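Local coordinates for protein serine--tRNA ligase (Pyrococcus horikoshii, PDB 2DQ0) that charges tRNA(Ser) with serine at the cost of ATP and probably also serylates tRNA(Sec), the first step toward selenocysteinyl-tRNA, at residues P251-E254 with H255-G259; T406-T410 with S411-V415; E264-G268 with K269-L273; L195-A198 with L199-F202. All blocks are in the same frame, centred on the assembly; numbering follows the deposited sequence.

How the interactions relate
Interactions 1 and 2 are buried and meet the same seryl-adenylate analogue: 251-254 with 255-259 holds its serine end through a capped helix start, while 406-410 with 411-415 reaches the serine hydroxyl, the ribose and the adenine from a strand-helix corner. Interaction 4, also buried, lies within helix 190-209 and packs against interaction 2, with centres about 9 Å apart; its chemistry is regular helix bonding and apolar packing, and it packs on the second subunit, which interactions 1 and 3 also meet, each through a polar bond. Interaction 3 differs most: a turn between strands with a polar, exposed side and an apolar inner side, away from the active site.

Interaction 1 (P251-E254 with H255-G259); sequences PTAE and HPLAG. With SSA (5'-O-(N-(L-seryl)-sulfamoyl)adenosine), chain G.
His255, entering helix 254-259, lays its imidazole against the methyl group of Thr252. CG2 of Thr252 sits over one face, 3.9 Å from the centroid of the His255 ring and 15° off its normal, a CH-pi contact displaced toward the rim, while Pro251 meets the same ring obliquely. The backbone N of His255 adds a weak bond to Thr252 O (3.3 Å). Pro256 has no N-H to offer, which costs nothing in the first turn, and its ring carbons CG and CD lie beside Ala253 O. Leu257 gives that oxygen its donor: Leu257 N reaches Ala253 O at 2.9 Å, and CD2 of Leu257 rests on CB of Ala253 (3.8 Å). Ala258 N closes the next turn on Glu254 O at 2.9 Å.

A side chain finishes the helix start. OG1 of Thr252, swung roughly opposite its own backbone N (chi1 155°), accepts from Glu254 N at 2.9 Å, a capping bond. Lys304 binds the same hydroxyl, and N10 of the bound analogue, its seryl amino group, donates weakly to it. The extended side chain of Glu254 brings OE1 to N10 as well, in a hydrogen bond modelled as very short, while Gln381 holds OE2. Were Glu254 replaced by an alanine, the seryl amino group would probably lose this carboxylate acceptor and Gln381 the partner of its amide. Capping and substrate recognition thus meet at Thr252 and Glu254: one hydroxyl serves both helix start and amino group, and the carboxylate adds a second acceptor.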
loop_
_atom_site.group_PDB
_atom_site.type_symbol
_atom_site.label_atom_id
_atom_site.label_comp_id
_atom_site.label_asym_id
_atom_site.label_seq_id
_atom_site.Cartn_x
_atom_site.Cartn_y
_atom_site.Cartn_z
ATOM N N PRO A 251 8.103 -4.015 -1.834
ATOM C CA PRO A 251 7.999 -5.363 -1.266
ATOM C C PRO A 251 8.614 -5.421 0.117
ATOM O O PRO A 251 8.560 -6.440 0.784
ATOM C CB PRO A 251 8.770 -6.221 -2.269
ATOM C CG PRO A 251 9.843 -5.291 -2.720
ATOM C CD PRO A 251 9.102 -3.986 -2.923
ATOM N N THR A 252 9.188 -4.305 0.541
ATOM C CA THR A 252 9.851 -4.191 1.836
ATOM C C THR A 252 10.342 -2.759 1.954
ATOM O O THR A 252 10.699 -2.159 0.945
ATOM C CB THR A 252 11.083 -5.116 1.930
ATOM O OG1 THR A 252 11.997 -4.589 2.895
ATOM C CG2 THR A 252 11.778 -5.231 0.603
ATOM N N ALA A 253 10.365 -2.214 3.171
ATOM C CA ALA A 253 10.803 -0.838 3.381
ATOM C C ALA A 253 12.262 -0.722 2.974
ATOM O O ALA A 253 12.754 0.371 2.705
ATOM C CB ALA A 253 10.621 -0.427 4.849
ATOM N N GLU A 254 12.942 -1.866 2.938
ATOM C CA GLU A 254 14.344 -1.942 2.528
ATOM C C GLU A 254 14.611 -1.118 1.252
ATOM O O GLU A 254 15.510 -0.259 1.235
ATOM C CB GLU A 254 14.729 -3.401 2.266
ATOM C CG GLU A 254 16.179 -3.620 1.899
ATOM C CD GLU A 254 16.410 -4.893 1.112
ATOM O OE1 GLU A 254 15.727 -5.904 1.400
ATOM O OE2 GLU A 254 17.292 -4.889 0.218
ATOM N N HIS A 255 13.834 -1.380 0.199
ATOM C CA HIS A 255 13.998 -0.680 -1.085
ATOM C C HIS A 255 13.908 0.844 -1.028
ATOM O O HIS A 255 14.801 1.511 -1.535
ATOM C CB HIS A 255 13.020 -1.218 -2.131
ATOM C CG HIS A 255 13.195 -2.674 -2.426
ATOM N ND1 HIS A 255 14.174 -3.443 -1.825
ATOM C CD2 HIS A 255 12.552 -3.492 -3.294
ATOM C CE1 HIS A 255 14.129 -4.668 -2.316
ATOM N NE2 HIS A 255 13.156 -4.722 -3.210
ATOM N N PRO A 256 12.825 1.421 -0.452
ATOM C CA PRO A 256 12.756 2.895 -0.389
ATOM C C PRO A 256 13.827 3.456 0.561
ATOM O O PRO A 256 14.306 4.582 0.388
ATOM C CB PRO A 256 11.329 3.169 0.099
ATOM C CG PRO A 256 10.949 1.909 0.819
ATOM C CD PRO A 256 11.537 0.824 -0.050
ATOM N N LEU A 257 14.198 2.657 1.559
ATOM C CA LEU A 257 15.241 3.036 2.504
ATOM C C LEU A 257 16.597 3.118 1.788
ATOM O O LEU A 257 17.434 3.944 2.140
ATOM C CB LEU A 257 15.338 2.015 3.628
ATOM C CG LEU A 257 14.903 2.411 5.032
ATOM C CD1 LEU A 257 14.253 3.793 5.059
ATOM C CD2 LEU A 257 13.976 1.317 5.552
ATOM N N ALA A 258 16.824 2.262 0.794
ATOM C CA ALA A 258 18.086 2.305 0.061
ATOM C C ALA A 258 18.052 3.418 -0.995
ATOM O O ALA A 258 19.038 4.119 -1.203
ATOM C CB ALA A 258 18.373 0.960 -0.601
ATOM N N GLY A 259 16.925 3.591 -1.664
ATOM C CA GLY A 259 16.860 4.643 -2.652
ATOM C C GLY A 259 16.937 6.018 -2.001
ATOM O O GLY A 259 17.283 6.999 -2.657
HETATM N N10 SSA G . 14.417 -6.510 3.366
HETATM C CA SSA G . 14.684 -7.909 3.748
HETATM C CB SSA G . 14.901 -8.034 5.232
HETATM O OG SSA G . 13.689 -7.865 5.975
HETATM C C9 SSA G . 13.558 -8.865 3.371
HETATM O O9 SSA G . 12.493 -8.445 2.926
HETATM N N8 SSA G . 13.800 -10.172 3.530
HETATM S S1 SSA G . 12.654 -11.253 3.208
HETATM O O1S SSA G . 12.372 -11.107 1.787
HETATM O O2S SSA G . 13.143 -12.522 3.733
HETATM O "O5'" SSA G . 11.421 -10.752 4.036
HETATM C "C5'" SSA G . 11.545 -10.595 5.437
HETATM C "C4'" SSA G . 10.491 -11.356 6.178
HETATM O "O4'" SSA G . 9.177 -10.877 5.831
HETATM C "C3'" SSA G . 10.398 -12.853 5.957
HETATM O "O3'" SSA G . 11.414 -13.508 6.689
HETATM C "C2'" SSA G . 9.035 -13.109 6.573
HETATM O "O2'" SSA G . 9.009 -13.039 7.978
HETATM C "C1'" SSA G . 8.241 -11.936 5.983
HETATM N N9 SSA G . 7.682 -12.196 4.659
HETATM C C8 SSA G . 8.315 -12.220 3.427
HETATM N N7 SSA G . 7.511 -12.491 2.431
HETATM C C5 SSA G . 6.271 -12.661 3.039
HETATM C C6 SSA G . 4.986 -12.985 2.528
HETATM N N6 SSA G . 4.749 -13.196 1.237
HETATM N N1 SSA G . 3.943 -13.067 3.410
HETATM C C2 SSA G . 4.188 -12.841 4.720
HETATM N N3 SSA G . 5.362 -12.534 5.319
HETATM C C4 SSA G . 6.367 -12.473 4.415
#

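Interaction 2 (T406-T410 with S411-V415); sequences TAIAT and SRAIV. With SSA (5'-O-(N-(L-seryl)-sulfamoyl)adenosine), chain G; SO4 (sulfate ion), chain E.
The seryl-adenylate pocket is walled here by a strand-to-helix corner, where Ala409, at the N-cap position, accepts from Ala413: Ala413 N lies 3.2 Å from Ala409 O. Ile414 N follows on Thr410 O at 2.8 Å. CG2 of Ile408 lies against CB of Ala413 (3.8 Å) and adds an apolar brace to the corner. Before it, Ala407 and Ile408 both face Val305, a classic beta bulge. A strand running into a helix that carries an adenine-facing arginine is the hallmark of motif 3 in class II synthetases, and Arg412 takes that role. Its chain runs straight from CG to NE and lays one guanidinium face over the purine, with C4 of the analogue 3.9 Å above the plane and toward its rim; CD of Arg412 passes 3.4 Å from the ribose O2'. Phe297 O and Glu370 O fix the group through NE and NH2, Phe297 adds a cation-pi contact, and NH2 also makes a weak bond to a sulfate, probably from the crystallisation liquor. Replacing this arginine with an alanine would probably uncover that purine face and leave the two carbonyls without their donors. Ser411 addresses the adenine differently: with chi1 at 50°, its OG donates to N3 of the analogue at 2.9 Å. At the serine end, Thr406 OG1 donates to the analogue's hydroxyl OG at 2.8 Å.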
loop_
_atom_site.group_PDB
_atom_site.type_symbol
_atom_site.label_atom_id
_atom_site.label_comp_id
_atom_site.label_asym_id
_atom_site.label_seq_id
_atom_site.Cartn_x
_atom_site.Cartn_y
_atom_site.Cartn_z
ATOM N N THR A 406 15.226 -7.933 8.892
ATOM C CA THR A 406 13.901 -7.862 9.445
ATOM C C THR A 406 14.067 -7.562 10.927
ATOM O O THR A 406 15.002 -8.057 11.557
ATOM C CB THR A 406 13.202 -9.231 9.354
ATOM O OG1 THR A 406 13.376 -9.768 8.042
ATOM C CG2 THR A 406 11.716 -9.103 9.680
ATOM N N ALA A 407 13.194 -6.727 11.474
ATOM C CA ALA A 407 13.189 -6.524 12.920
ATOM C C ALA A 407 11.996 -7.443 13.198
ATOM O O ALA A 407 12.128 -8.472 13.832
ATOM C CB ALA A 407 12.861 -5.096 13.288
ATOM N N ILE A 408 10.831 -7.078 12.683
ATOM C CA ILE A 408 9.648 -7.924 12.829
ATOM C C ILE A 408 8.687 -7.804 11.650
ATOM O O ILE A 408 8.225 -6.717 11.301
ATOM C CB ILE A 408 8.814 -7.595 14.069
ATOM C CG1 ILE A 408 9.547 -8.014 15.333
ATOM C CG2 ILE A 408 7.457 -8.323 13.984
ATOM C CD1 ILE A 408 8.742 -7.722 16.632
ATOM N N ALA A 409 8.392 -8.924 11.020
ATOM C CA ALA A 409 7.423 -8.899 9.946
ATOM C C ALA A 409 6.240 -9.461 10.752
ATOM O O ALA A 409 6.250 -10.627 11.142
ATOM C CB ALA A 409 7.860 -9.834 8.817
ATOM N N THR A 410 5.248 -8.620 11.033
ATOM C CA THR A 410 4.102 -9.022 11.866
ATOM C C THR A 410 3.376 -10.290 11.439
ATOM O O THR A 410 2.992 -11.094 12.279
ATOM C CB THR A 410 3.056 -7.886 11.999
ATOM O OG1 THR A 410 2.416 -7.673 10.743
ATOM C CG2 THR A 410 3.711 -6.597 12.422
ATOM N N SER A 411 3.173 -10.460 10.138
ATOM C CA SER A 411 2.503 -11.645 9.604
ATOM C C SER A 411 3.029 -12.919 10.299
ATOM O O SER A 411 2.314 -13.587 11.047
ATOM C CB SER A 411 2.770 -11.743 8.099
ATOM O OG SER A 411 4.173 -11.599 7.842
ATOM N N ARG A 412 4.294 -13.235 10.059
ATOM C CA ARG A 412 4.879 -14.428 10.642
ATOM C C ARG A 412 5.154 -14.375 12.123
ATOM O O ARG A 412 5.306 -15.422 12.747
ATOM C CB ARG A 412 6.137 -14.809 9.884
ATOM C CG ARG A 412 5.791 -15.057 8.428
ATOM C CD ARG A 412 6.907 -15.653 7.679
ATOM N NE ARG A 412 6.453 -16.045 6.366
ATOM C CZ ARG A 412 7.234 -16.568 5.436
ATOM N NH1 ARG A 412 6.712 -16.903 4.261
ATOM N NH2 ARG A 412 8.531 -16.751 5.684
ATOM N N ALA A 413 5.223 -13.178 12.697
ATOM C CA ALA A 413 5.453 -13.072 14.129
ATOM C C ALA A 413 4.136 -13.523 14.792
ATOM O O ALA A 413 4.109 -14.232 15.813
ATOM C CB ALA A 413 5.770 -11.640 14.494
ATOM N N ILE A 414 3.035 -13.124 14.174
ATOM C CA ILE A 414 1.735 -13.472 14.690
ATOM C C ILE A 414 1.552 -14.983 14.619
ATOM O O ILE A 414 1.018 -15.571 15.554
ATOM C CB ILE A 414 0.608 -12.720 13.905
ATOM C CG1 ILE A 414 0.565 -11.256 14.352
ATOM C CG2 ILE A 414 -0.761 -13.377 14.124
ATOM C CD1 ILE A 414 -0.484 -10.439 13.620
ATOM N N VAL A 415 1.998 -15.623 13.533
ATOM C CA VAL A 415 1.841 -17.074 13.459
ATOM C C VAL A 415 2.712 -17.686 14.555
ATOM O O VAL A 415 2.236 -18.525 15.333
ATOM C CB VAL A 415 2.230 -17.708 12.056
ATOM C CG1 VAL A 415 1.444 -17.069 10.949
ATOM C CG2 VAL A 415 3.680 -17.559 11.786
HETATM N N10 SSA G . 14.417 -6.510 3.366
HETATM C CA SSA G . 14.684 -7.909 3.748
HETATM C CB SSA G . 14.901 -8.034 5.232
HETATM O OG SSA G . 13.689 -7.865 5.975
HETATM C C9 SSA G . 13.558 -8.865 3.371
HETATM O O9 SSA G . 12.493 -8.445 2.926
HETATM N N8 SSA G . 13.800 -10.172 3.530
HETATM S S1 SSA G . 12.654 -11.253 3.208
HETATM O O1S SSA G . 12.372 -11.107 1.787
HETATM O O2S SSA G . 13.143 -12.522 3.733
HETATM O "O5'" SSA G . 11.421 -10.752 4.036
HETATM C "C5'" SSA G . 11.545 -10.595 5.437
HETATM C "C4'" SSA G . 10.491 -11.356 6.178
HETATM O "O4'" SSA G . 9.177 -10.877 5.831
HETATM C "C3'" SSA G . 10.398 -12.853 5.957
HETATM O "O3'" SSA G . 11.414 -13.508 6.689
HETATM C "C2'" SSA G . 9.035 -13.109 6.573
HETATM O "O2'" SSA G . 9.009 -13.039 7.978
HETATM C "C1'" SSA G . 8.241 -11.936 5.983
HETATM N N9 SSA G . 7.682 -12.196 4.659
HETATM C C8 SSA G . 8.315 -12.220 3.427
HETATM N N7 SSA G . 7.511 -12.491 2.431
HETATM C C5 SSA G . 6.271 -12.661 3.039
HETATM C C6 SSA G . 4.986 -12.985 2.528
HETATM N N6 SSA G . 4.749 -13.196 1.237
HETATM N N1 SSA G . 3.943 -13.067 3.410
HETATM C C2 SSA G . 4.188 -12.841 4.720
HETATM N N3 SSA G . 5.362 -12.534 5.319
HETATM C C4 SSA G . 6.367 -12.473 4.415
HETATM S S SO4 E . 9.581 -19.777 3.235
HETATM O O1 SO4 E . 9.472 -18.650 2.276
HETATM O O2 SO4 E . 10.329 -20.897 2.620
HETATM O O3 SO4 E . 8.229 -20.244 3.585
HETATM O O4 SO4 E . 10.283 -19.336 4.460
#

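Interaction 3 (E264-G268 with K269-L273); sequences EILDG and KDLPL
Leu266 on strand 264-267 meets Leu271 and Leu273 on the inner side of the turn that leads to strand 273-282. CD1 of Leu266 is the shared atom: it lies 3.7 Å from CD1 of Leu273, the two side chains reaching tip to tip, and 3.9 Å from CD1 of Leu271, which crosses at about a right angle. The cis peptide bond before Pro272 helps bend the chain between these two leucines, and Phe389 touches both Leu266 and Leu271.

The outer side is polar and exposed; its backbone is tied, its charged ends not to one another. Asp270 N returns to Asp267 O at 2.9 Å, closing a beta turn over Gly268 and Lys269. The side chain of Asp267 (chi1 -172°) folds along the turn, and its OD1 accepts from Lys269 N at 3.0 Å through the anti lone pair, an Asx turn. The amine of Lys269 bends off, with NZ 6.7 Å from Asp267 OD1, too far for a salt bridge. Asp270 OD2 stands 4.6 Å from this OD1, two probably like-charged carboxylates on the exposed side. Within this turn two backbone N-H groups therefore hold Asp267, one at its carboxylate and one at its carbonyl, not the lysine amine.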
loop_
_atom_site.group_PDB
_atom_site.type_symbol
_atom_site.label_atom_id
_atom_site.label_comp_id
_atom_site.label_asym_id
_atom_site.label_seq_id
_atom_site.Cartn_x
_atom_site.Cartn_y
_atom_site.Cartn_z
ATOM N N GLU A 264 24.254 10.185 -3.908
ATOM C CA GLU A 264 24.787 11.082 -2.899
ATOM C C GLU A 264 26.191 10.648 -2.571
ATOM O O GLU A 264 26.570 9.488 -2.768
ATOM C CB GLU A 264 23.977 11.045 -1.590
ATOM C CG GLU A 264 22.527 11.502 -1.686
ATOM C CD GLU A 264 21.862 11.620 -0.319
ATOM O OE1 GLU A 264 20.618 11.675 -0.258
ATOM O OE2 GLU A 264 22.582 11.669 0.702
ATOM N N ILE A 265 26.973 11.603 -2.100
ATOM C CA ILE A 265 28.309 11.306 -1.644
ATOM C C ILE A 265 28.103 11.669 -0.197
ATOM O O ILE A 265 27.940 12.836 0.134
ATOM C CB ILE A 265 29.364 12.215 -2.267
ATOM C CG1 ILE A 265 29.503 11.878 -3.755
ATOM C CG2 ILE A 265 30.694 12.042 -1.519
ATOM C CD1 ILE A 265 30.396 12.816 -4.521
ATOM N N LEU A 266 28.034 10.659 0.654
ATOM C CA LEU A 266 27.808 10.904 2.059
ATOM C C LEU A 266 29.068 11.439 2.710
ATOM O O LEU A 266 30.167 11.298 2.173
ATOM C CB LEU A 266 27.369 9.610 2.748
ATOM C CG LEU A 266 26.019 9.037 2.305
ATOM C CD1 LEU A 266 25.840 7.670 2.944
ATOM C CD2 LEU A 266 24.864 9.980 2.705
ATOM N N ASP A 267 28.894 12.079 3.860
ATOM C CA ASP A 267 30.011 12.601 4.625
ATOM C C ASP A 267 30.325 11.470 5.611
ATOM O O ASP A 267 29.483 11.103 6.433
ATOM C CB ASP A 267 29.589 13.872 5.367
ATOM C CG ASP A 267 30.757 14.576 6.043
ATOM O OD1 ASP A 267 31.422 13.949 6.905
ATOM O OD2 ASP A 267 31.003 15.760 5.712
ATOM N N GLY A 268 31.525 10.909 5.509
ATOM C CA GLY A 268 31.919 9.810 6.375
ATOM C C GLY A 268 31.762 10.022 7.875
ATOM O O GLY A 268 31.679 9.052 8.651
ATOM N N LYS A 269 31.723 11.277 8.307
ATOM C CA LYS A 269 31.587 11.511 9.729
ATOM C C LYS A 269 30.237 11.056 10.253
ATOM O O LYS A 269 30.083 10.848 11.454
ATOM C CB LYS A 269 31.822 12.986 10.064
ATOM C CG LYS A 269 33.278 13.407 9.918
ATOM C CD LYS A 269 34.237 12.419 10.607
ATOM C CE LYS A 269 34.162 12.475 12.135
ATOM N NZ LYS A 269 34.759 13.729 12.689
ATOM N N ASP A 270 29.268 10.892 9.351
ATOM C CA ASP A 270 27.915 10.465 9.726
ATOM C C ASP A 270 27.729 8.942 9.795
ATOM O O ASP A 270 26.982 8.443 10.641
ATOM C CB ASP A 270 26.889 11.060 8.764
ATOM C CG ASP A 270 26.848 12.573 8.821
ATOM O OD1 ASP A 270 26.714 13.118 9.941
ATOM O OD2 ASP A 270 26.943 13.208 7.746
ATOM N N LEU A 271 28.395 8.210 8.903
ATOM C CA LEU A 271 28.310 6.761 8.909
ATOM C C LEU A 271 28.573 6.247 10.331
ATOM O O LEU A 271 29.380 6.800 11.062
ATOM C CB LEU A 271 29.330 6.171 7.935
ATOM C CG LEU A 271 28.938 5.969 6.467
ATOM C CD1 LEU A 271 28.361 7.230 5.899
ATOM C CD2 LEU A 271 30.174 5.539 5.667
ATOM N N PRO A 272 27.850 5.205 10.757
ATOM C CA PRO A 272 26.819 4.516 9.974
ATOM C C PRO A 272 25.460 5.225 10.061
ATOM O O PRO A 272 25.113 5.778 11.094
ATOM C CB PRO A 272 26.789 3.130 10.609
ATOM C CG PRO A 272 26.991 3.446 12.053
ATOM C CD PRO A 272 28.083 4.520 12.041
ATOM N N LEU A 273 24.717 5.239 8.960
ATOM C CA LEU A 273 23.386 5.836 8.961
ATOM C C LEU A 273 22.490 4.678 9.364
ATOM O O LEU A 273 22.468 3.650 8.697
ATOM C CB LEU A 273 23.005 6.325 7.566
ATOM C CG LEU A 273 23.865 7.425 6.935
ATOM C CD1 LEU A 273 23.257 7.838 5.598
ATOM C CD2 LEU A 273 23.935 8.620 7.854
#

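Interaction 4 (L195-A198 with L199-F202); sequences LDLA and LIRF
Leu195 and Leu199, one turn apart, belong to a contact within a single helix: 195-198 with 199-202 is a central part of helix 190-209, which leads into strand 213-216. A long helix at the subunit interface followed by such a strand is consistent with motif 1 of the class II synthetases. Four successive i to i+4 backbone bonds run through it, from 2.9 Å (Leu199 N to Leu195 O) to 3.3 Å (Ile200 N to Asp196 O). The straightest joins Arg201 N to Leu197 O, with an N-H...O angle of 173°, and Phe202 N closes the set on Ala198 O.

The side chains add lighter contacts and divide the helix surface between different neighbours. CG of Leu195 lies 4.3 Å from CD1 of Leu199, whose end packs on Ala413 and Ile414 of helix 410-420, joining this helix to the motif 3 corner. Leu197 and Ile200 touch through CD2 and CD1 at 4.4 Å. On this side lies the second subunit, where Leu197 packs on its Leu204, Ile200 on its Leu197, and Arg201, its chain bent, donates to its Tyr437 O besides making a salt bridge with Asp205 one turn ahead in its own helix. Asp196 is buried, and His303 holds its OD2 by a hydrogen bond, while OD1 has a weak one from Thr410 OG1. With CG turned opposite the backbone N (chi1 -176°), the carboxylate lies beside the next turn, and OD2 of Asp196 rests 3.7 Å from CD1 of Ile200.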
loop_
_atom_site.group_PDB
_atom_site.type_symbol
_atom_site.label_atom_id
_atom_site.label_comp_id
_atom_site.label_asym_id
_atom_site.label_seq_id
_atom_site.Cartn_x
_atom_site.Cartn_y
_atom_site.Cartn_z
ATOM N N LEU A 195 -2.712 -6.801 18.169
ATOM C CA LEU A 195 -1.449 -7.521 18.267
ATOM C C LEU A 195 -0.462 -7.105 17.159
ATOM O O LEU A 195 0.744 -6.955 17.398
ATOM C CB LEU A 195 -1.710 -9.036 18.215
ATOM C CG LEU A 195 -0.455 -9.890 18.296
ATOM C CD1 LEU A 195 0.282 -9.595 19.599
ATOM C CD2 LEU A 195 -0.832 -11.337 18.204
ATOM N N ASP A 196 -0.995 -6.929 15.949
ATOM C CA ASP A 196 -0.217 -6.533 14.792
ATOM C C ASP A 196 0.407 -5.170 15.090
ATOM O O ASP A 196 1.636 -5.022 15.014
ATOM C CB ASP A 196 -1.126 -6.451 13.560
ATOM C CG ASP A 196 -0.370 -6.128 12.272
ATOM O OD1 ASP A 196 -0.626 -6.795 11.257
ATOM O OD2 ASP A 196 0.464 -5.206 12.249
ATOM N N LEU A 197 -0.425 -4.184 15.433
ATOM C CA LEU A 197 0.111 -2.861 15.748
ATOM C C LEU A 197 1.096 -2.897 16.902
ATOM O O LEU A 197 2.114 -2.202 16.867
ATOM C CB LEU A 197 -0.982 -1.863 16.107
ATOM C CG LEU A 197 -2.020 -1.516 15.042
ATOM C CD1 LEU A 197 -2.732 -0.256 15.525
ATOM C CD2 LEU A 197 -1.377 -1.301 13.644
ATOM N N ALA A 198 0.788 -3.699 17.916
ATOM C CA ALA A 198 1.651 -3.818 19.085
ATOM C C ALA A 198 3.037 -4.293 18.687
ATOM O O ALA A 198 4.040 -3.745 19.160
ATOM C CB ALA A 198 1.034 -4.777 20.104
ATOM N N LEU A 199 3.089 -5.295 17.809
ATOM C CA LEU A 199 4.365 -5.835 17.343
ATOM C C LEU A 199 5.219 -4.776 16.626
ATOM O O LEU A 199 6.431 -4.753 16.783
ATOM C CB LEU A 199 4.113 -7.058 16.444
ATOM C CG LEU A 199 3.826 -8.369 17.197
ATOM C CD1 LEU A 199 3.299 -9.481 16.266
ATOM C CD2 LEU A 199 5.112 -8.812 17.846
ATOM N N ILE A 200 4.575 -3.898 15.857
ATOM C CA ILE A 200 5.239 -2.812 15.159
ATOM C C ILE A 200 5.875 -1.855 16.204
ATOM O O ILE A 200 7.071 -1.584 16.148
ATOM C CB ILE A 200 4.219 -2.034 14.274
ATOM C CG1 ILE A 200 3.863 -2.861 13.042
ATOM C CG2 ILE A 200 4.788 -0.663 13.825
ATOM C CD1 ILE A 200 2.716 -2.241 12.217
ATOM N N ARG A 201 5.075 -1.352 17.143
ATOM C CA ARG A 201 5.569 -0.455 18.182
ATOM C C ARG A 201 6.713 -1.049 18.999
ATOM O O ARG A 201 7.713 -0.380 19.250
ATOM C CB ARG A 201 4.445 -0.039 19.139
ATOM C CG ARG A 201 3.662 1.195 18.702
ATOM C CD ARG A 201 4.572 2.347 18.235
ATOM N NE ARG A 201 5.458 2.923 19.256
ATOM C CZ ARG A 201 5.102 3.876 20.119
ATOM N NH1 ARG A 201 5.987 4.334 20.994
ATOM N NH2 ARG A 201 3.861 4.368 20.115
ATOM N N PHE A 202 6.564 -2.300 19.416
ATOM C CA PHE A 202 7.610 -2.978 20.172
ATOM C C PHE A 202 8.919 -2.967 19.363
ATOM O O PHE A 202 9.935 -2.448 19.822
ATOM C CB PHE A 202 7.159 -4.405 20.476
ATOM C CG PHE A 202 8.240 -5.298 20.976
ATOM C CD1 PHE A 202 8.888 -5.031 22.173
ATOM C CD2 PHE A 202 8.604 -6.431 20.252
ATOM C CE1 PHE A 202 9.887 -5.887 22.642
ATOM C CE2 PHE A 202 9.603 -7.297 20.712
ATOM C CZ PHE A 202 10.244 -7.027 21.904
#